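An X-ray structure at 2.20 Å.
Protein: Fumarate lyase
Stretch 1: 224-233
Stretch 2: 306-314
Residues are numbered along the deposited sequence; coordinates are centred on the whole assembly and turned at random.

Stretch 1, residues 224-233: WHSARDAVAE
Stretch 2, residues 306-314: AMIHDFERA

A loop that leads into a helix can pack closely against a neighbouring turn-containing segment without a clear direct hydrogen bond, and this pair from a fumarate lyase illustrates how. The two stretches run antiparallel where they meet, with CA atoms 5.4 Å apart at both Ser-226–His-309 and Arg-228–Met-307, and bury 455 Å² in total. Trp-224 (chi1 p) stays out of reach, but its O accepts a hydrogen bond from Arg-228 NH1 at 2.8 Å, compatible with an arginine (m at chi1 to chi3, chi4 -178°) folded back along its own stretch. His-225 (phi/psi -51/-38, chi1 m) points toward the type II' turn Asp-310 to Arg-313, where Phe-311 takes 55/-134. Arg-313 NH2 lies over one face of the His-225 ring, 3.1 Å from His-225 ND1, and one water joins His-225 ND1 to Glu-312 O, 2.8 Å from each. Ser-226 (-123/9, chi1 p) sets its CA 3.9 Å from the centroid of the His-309 ring (chi1 t), a CH-pi contact over the face; Ser-226 OG sits 2.9 Å from Phe-311 O. Ala-227 turns away. A second water donates to Ser-226 O (3.1 Å) and Met-307 O (2.8 Å) and accepts from Arg-228 N (3.0 Å), serving backbone groups that do not pair directly. Arg-228 occupies the N-cap position, right before the helix that begins at Asp-229. Met-307 (m, t, p) starts sideways but its end comes nearer, placing CE 3.7 Å from Asp-229 CB; its CG lies 3.8 Å from Ala-232 CB, an apolar contact.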

ATOM      1  N   TRP A 224       3.641 -15.777 -21.367  1.00 25.46           N
ATOM      2  CA  TRP A 224       3.289 -14.854 -20.298  1.00 25.58           C
ATOM      3  C   TRP A 224       4.408 -14.730 -19.249  1.00 25.38           C
ATOM      4  O   TRP A 224       4.143 -14.419 -18.109  1.00 26.36           O
ATOM      5  CB  TRP A 224       1.895 -15.187 -19.702  1.00 24.60           C
ATOM      6  CG  TRP A 224       1.691 -16.616 -19.285  1.00 24.39           C
ATOM      7  CD1 TRP A 224       1.372 -17.673 -20.090  1.00 24.42           C
ATOM      8  CD2 TRP A 224       1.775 -17.150 -17.935  1.00 23.98           C
ATOM      9  NE1 TRP A 224       1.244 -18.834 -19.328  1.00 24.23           N
ATOM     10  CE2 TRP A 224       1.469 -18.522 -18.006  1.00 23.23           C
ATOM     11  CE3 TRP A 224       2.043 -16.577 -16.677  1.00 24.39           C
ATOM     12  CZ2 TRP A 224       1.457 -19.342 -16.876  1.00 25.20           C
ATOM     13  CZ3 TRP A 224       2.018 -17.405 -15.535  1.00 23.15           C
ATOM     14  CH2 TRP A 224       1.729 -18.751 -15.648  1.00 25.99           C
ATOM     15  N   HIS A 225       5.656 -14.998 -19.649  1.00 26.82           N
ATOM     16  CA  HIS A 225       6.822 -14.815 -18.778  1.00 27.60           C
ATOM     17  C   HIS A 225       6.766 -13.397 -18.182  1.00 27.35           C
ATOM     18  O   HIS A 225       7.103 -13.201 -17.016  1.00 28.26           O
ATOM     19  CB  HIS A 225       8.130 -14.984 -19.555  1.00 27.47           C
ATOM     20  CG  HIS A 225       8.444 -16.396 -19.962  1.00 27.70           C
ATOM     21  ND1 HIS A 225       9.200 -16.694 -21.082  1.00 28.77           N
ATOM     22  CD2 HIS A 225       8.123 -17.583 -19.406  1.00 28.90           C
ATOM     23  CE1 HIS A 225       9.317 -18.001 -21.197  1.00 28.99           C
ATOM     24  NE2 HIS A 225       8.684 -18.564 -20.184  1.00 27.87           N
ATOM     25  N   SER A 226       6.333 -12.425 -18.988  1.00 26.88           N
ATOM     26  CA  SER A 226       6.305 -11.016 -18.570  1.00 27.70           C
ATOM     27  C   SER A 226       4.927 -10.330 -18.637  1.00 27.12           C
ATOM     28  O   SER A 226       4.838  -9.122 -18.442  1.00 27.61           O
ATOM     29  CB  SER A 226       7.326 -10.221 -19.376  1.00 27.60           C
ATOM     30  OG  SER A 226       6.891 -10.111 -20.711  1.00 29.71           O
ATOM     31  N   ALA A 227       3.876 -11.110 -18.881  1.00 26.81           N
ATOM     32  CA  ALA A 227       2.463 -10.653 -18.862  1.00 26.77           C
ATOM     33  C   ALA A 227       1.738 -11.344 -17.695  1.00 26.72           C
ATOM     34  O   ALA A 227       1.153 -12.437 -17.846  1.00 26.06           O
ATOM     35  CB  ALA A 227       1.761 -10.976 -20.229  1.00 27.11           C
ATOM     36  N   ARG A 228       1.770 -10.700 -16.526  1.00 26.63           N
ATOM     37  CA  ARG A 228       1.466 -11.379 -15.239  1.00 27.47           C
ATOM     38  C   ARG A 228       0.055 -11.093 -14.703  1.00 27.51           C
ATOM     39  O   ARG A 228      -0.206 -11.307 -13.510  1.00 27.63           O
ATOM     40  CB  ARG A 228       2.521 -10.952 -14.169  1.00 27.17           C
ATOM     41  CG  ARG A 228       4.008 -11.106 -14.630  1.00 28.08           C
ATOM     42  CD  ARG A 228       4.315 -12.527 -15.152  1.00 26.84           C
ATOM     43  NE  ARG A 228       4.407 -13.540 -14.092  1.00 25.88           N
ATOM     44  CZ  ARG A 228       4.695 -14.824 -14.290  1.00 24.27           C
ATOM     45  NH1 ARG A 228       4.881 -15.293 -15.540  1.00 21.02           N
ATOM     46  NH2 ARG A 228       4.816 -15.641 -13.231  1.00 21.91           N
ATOM     47  N   ASP A 229      -0.830 -10.590 -15.565  1.00 26.30           N
ATOM     48  CA  ASP A 229      -2.138 -10.113 -15.145  1.00 26.96           C
ATOM     49  C   ASP A 229      -3.065 -11.206 -14.612  1.00 27.32           C
ATOM     50  O   ASP A 229      -3.886 -10.947 -13.740  1.00 26.33           O
ATOM     51  CB  ASP A 229      -2.823  -9.327 -16.272  1.00 26.50           C
ATOM     52  CG  ASP A 229      -2.849 -10.106 -17.604  1.00 27.77           C
ATOM     53  OD1 ASP A 229      -1.783 -10.286 -18.233  1.00 29.37           O
ATOM     54  OD2 ASP A 229      -3.932 -10.545 -18.015  1.00 27.44           O
ATOM     55  N   ALA A 230      -2.962 -12.418 -15.152  1.00 27.25           N
ATOM     56  CA  ALA A 230      -3.837 -13.472 -14.678  1.00 27.18           C
ATOM     57  C   ALA A 230      -3.425 -13.941 -13.301  1.00 27.53           C
ATOM     58  O   ALA A 230      -4.283 -14.336 -12.487  1.00 26.71           O
ATOM     59  CB  ALA A 230      -3.886 -14.618 -15.646  1.00 26.95           C
ATOM     60  N   VAL A 231      -2.122 -13.879 -13.011  1.00 27.59           N
ATOM     61  CA  VAL A 231      -1.668 -14.187 -11.649  1.00 27.95           C
ATOM     62  C   VAL A 231      -1.997 -13.050 -10.663  1.00 26.69           C
ATOM     63  O   VAL A 231      -2.459 -13.304  -9.548  1.00 26.79           O
ATOM     64  CB  VAL A 231      -0.140 -14.500 -11.589  1.00 29.81           C
ATOM     65  CG1 VAL A 231       0.280 -14.832 -10.117  1.00 28.30           C
ATOM     66  CG2 VAL A 231       0.239 -15.644 -12.604  1.00 29.65           C
ATOM     67  N   ALA A 232      -1.700 -11.810 -11.040  1.00 25.45           N
ATOM     68  CA  ALA A 232      -2.110 -10.652 -10.245  1.00 24.93           C
ATOM     69  C   ALA A 232      -3.611 -10.625  -9.900  1.00 26.06           C
ATOM     70  O   ALA A 232      -3.962 -10.365  -8.742  1.00 25.35           O
ATOM     71  CB  ALA A 232      -1.682  -9.352 -10.928  1.00 23.42           C
ATOM     72  N   GLU A 233      -4.490 -10.958 -10.871  1.00 25.33           N
ATOM     73  CA  GLU A 233      -5.929 -10.901 -10.622  1.00 26.51           C
ATOM     74  C   GLU A 233      -6.350 -11.951  -9.631  1.00 26.91           C
ATOM     75  O   GLU A 233      -7.295 -11.741  -8.868  1.00 27.55           O
ATOM     76  CB  GLU A 233      -6.785 -10.974 -11.895  1.00 26.63           C
ATOM     77  CG  GLU A 233      -6.957 -12.336 -12.446  1.00 28.77           C
ATOM     78  CD  GLU A 233      -7.867 -12.337 -13.674  1.00 33.54           C
ATOM     79  OE1 GLU A 233      -7.485 -12.959 -14.720  1.00 32.50           O
ATOM     80  OE2 GLU A 233      -8.953 -11.708 -13.577  1.00 31.91           O
ATOM     81  N   ALA A 306       4.597  -6.336  -9.264  1.00 31.54           N
ATOM     82  CA  ALA A 306       5.219  -7.415 -10.023  1.00 31.38           C
ATOM     83  C   ALA A 306       4.829  -7.423 -11.510  1.00 31.66           C
ATOM     84  O   ALA A 306       5.549  -7.996 -12.353  1.00 32.70           O
ATOM     85  CB  ALA A 306       4.874  -8.792  -9.377  1.00 30.52           C
ATOM     86  N   MET A 307       3.691  -6.820 -11.818  1.00 31.19           N
ATOM     87  CA  MET A 307       3.208  -6.676 -13.198  1.00 30.60           C
ATOM     88  C   MET A 307       4.104  -5.808 -14.048  1.00 30.85           C
ATOM     89  O   MET A 307       4.124  -5.973 -15.272  1.00 31.29           O
ATOM     90  CB  MET A 307       1.807  -6.042 -13.223  1.00 31.05           C
ATOM     91  CG  MET A 307       0.698  -6.971 -12.786  1.00 31.49           C
ATOM     92  SD  MET A 307      -0.899  -6.193 -13.022  1.00 27.32           S
ATOM     93  CE  MET A 307      -0.983  -6.436 -14.798  1.00 28.72           C
ATOM     94  N   ILE A 308       4.823  -4.873 -13.431  1.00 30.69           N
ATOM     95  CA  ILE A 308       5.755  -4.014 -14.194  1.00 31.30           C
ATOM     96  C   ILE A 308       6.996  -4.855 -14.410  1.00 31.33           C
ATOM     97  O   ILE A 308       7.979  -4.739 -13.676  1.00 31.04           O
ATOM     98  CB  ILE A 308       6.170  -2.698 -13.472  1.00 31.46           C
ATOM     99  CG1 ILE A 308       5.030  -2.071 -12.661  1.00 32.45           C
ATOM    100  CG2 ILE A 308       6.742  -1.705 -14.441  1.00 30.62           C
ATOM    101  CD1 ILE A 308       3.814  -1.689 -13.409  1.00 31.49           C
ATOM    102  N   HIS A 309       6.916  -5.721 -15.408  1.00 30.46           N
ATOM    103  CA  HIS A 309       7.859  -6.800 -15.562  1.00 30.61           C
ATOM    104  C   HIS A 309       8.539  -6.608 -16.944  1.00 31.15           C
ATOM    105  O   HIS A 309       8.010  -6.983 -18.021  1.00 30.35           O
ATOM    106  CB  HIS A 309       7.067  -8.092 -15.488  1.00 30.63           C
ATOM    107  CG  HIS A 309       7.906  -9.331 -15.516  1.00 30.23           C
ATOM    108  ND1 HIS A 309       7.719 -10.366 -14.627  1.00 28.31           N
ATOM    109  CD2 HIS A 309       8.907  -9.720 -16.347  1.00 29.02           C
ATOM    110  CE1 HIS A 309       8.577 -11.334 -14.891  1.00 32.11           C
ATOM    111  NE2 HIS A 309       9.304 -10.975 -15.939  1.00 30.26           N
ATOM    112  N   ASP A 310       9.711  -5.999 -16.897  1.00 31.24           N
ATOM    113  CA  ASP A 310      10.326  -5.474 -18.094  1.00 32.44           C
ATOM    114  C   ASP A 310      10.856  -6.591 -19.022  1.00 32.11           C
ATOM    115  O   ASP A 310      11.300  -7.656 -18.565  1.00 31.81           O
ATOM    116  CB  ASP A 310      11.364  -4.437 -17.731  1.00 32.13           C
ATOM    117  CG  ASP A 310      12.294  -4.909 -16.630  1.00 36.73           C
ATOM    118  OD1 ASP A 310      11.865  -4.930 -15.432  1.00 41.57           O
ATOM    119  OD2 ASP A 310      13.459  -5.243 -16.959  1.00 39.57           O
ATOM    120  N   PHE A 311      10.676  -6.360 -20.325  1.00 31.96           N
ATOM    121  CA  PHE A 311      11.149  -7.238 -21.397  1.00 31.68           C
ATOM    122  C   PHE A 311      10.676  -8.678 -21.258  1.00 31.61           C
ATOM    123  O   PHE A 311       9.491  -8.896 -20.989  1.00 30.99           O
ATOM    124  CB  PHE A 311      12.660  -7.088 -21.612  1.00 31.79           C
ATOM    125  CG  PHE A 311      13.045  -5.685 -21.989  1.00 32.34           C
ATOM    126  CD1 PHE A 311      12.710  -5.180 -23.253  1.00 32.35           C
ATOM    127  CD2 PHE A 311      13.668  -4.849 -21.072  1.00 34.48           C
ATOM    128  CE1 PHE A 311      13.008  -3.871 -23.597  1.00 33.34           C
ATOM    129  CE2 PHE A 311      13.998  -3.520 -21.411  1.00 35.78           C
ATOM    130  CZ  PHE A 311      13.643  -3.027 -22.684  1.00 34.32           C
ATOM    131  N   GLU A 312      11.579  -9.640 -21.441  1.00 30.44           N
ATOM    132  CA  GLU A 312      11.169 -11.006 -21.661  1.00 29.94           C
ATOM    133  C   GLU A 312      11.298 -11.812 -20.359  1.00 30.02           C
ATOM    134  O   GLU A 312      10.803 -12.941 -20.258  1.00 31.43           O
ATOM    135  CB  GLU A 312      11.917 -11.623 -22.854  1.00 29.35           C
ATOM    136  CG  GLU A 312      11.447 -11.108 -24.250  1.00 30.48           C
ATOM    137  CD  GLU A 312      11.526  -9.566 -24.411  1.00 32.46           C
ATOM    138  OE1 GLU A 312      12.653  -9.005 -24.576  1.00 33.51           O
ATOM    139  OE2 GLU A 312      10.460  -8.914 -24.350  1.00 32.02           O
ATOM    140  N   ARG A 313      11.880 -11.183 -19.345  1.00 29.70           N
ATOM    141  CA  ARG A 313      12.009 -11.747 -17.973  1.00 29.22           C
ATOM    142  C   ARG A 313      12.727 -10.686 -17.177  1.00 29.14           C
ATOM    143  O   ARG A 313      13.763 -10.140 -17.622  1.00 28.47           O
ATOM    144  CB  ARG A 313      12.862 -13.031 -17.940  1.00 27.88           C
ATOM    145  CG  ARG A 313      12.815 -13.861 -16.600  1.00 30.70           C
ATOM    146  CD  ARG A 313      13.318 -15.331 -16.831  1.00 28.83           C
ATOM    147  NE  ARG A 313      12.507 -15.958 -17.882  1.00 31.19           N
ATOM    148  CZ  ARG A 313      12.963 -16.341 -19.077  1.00 33.52           C
ATOM    149  NH1 ARG A 313      14.262 -16.259 -19.375  1.00 26.49           N
ATOM    150  NH2 ARG A 313      12.111 -16.855 -19.973  1.00 34.33           N
ATOM    151  N   ALA A 314      12.190 -10.397 -16.009  1.00 29.06           N
ATOM    152  CA  ALA A 314      12.845  -9.491 -15.068  1.00 30.11           C
ATOM    153  C   ALA A 314      12.787 -10.139 -13.670  1.00 30.33           C
ATOM    154  O   ALA A 314      11.711 -10.439 -13.142  1.00 30.35           O
ATOM    155  CB  ALA A 314      12.187  -8.128 -15.091  1.00 28.83           C
TER
HETATM  156  O   HOH W   1       9.823 -14.340 -22.468  1.00 26.91           O
HETATM  157  O   HOH W   2       2.615  -7.842 -16.718  1.00 27.40           O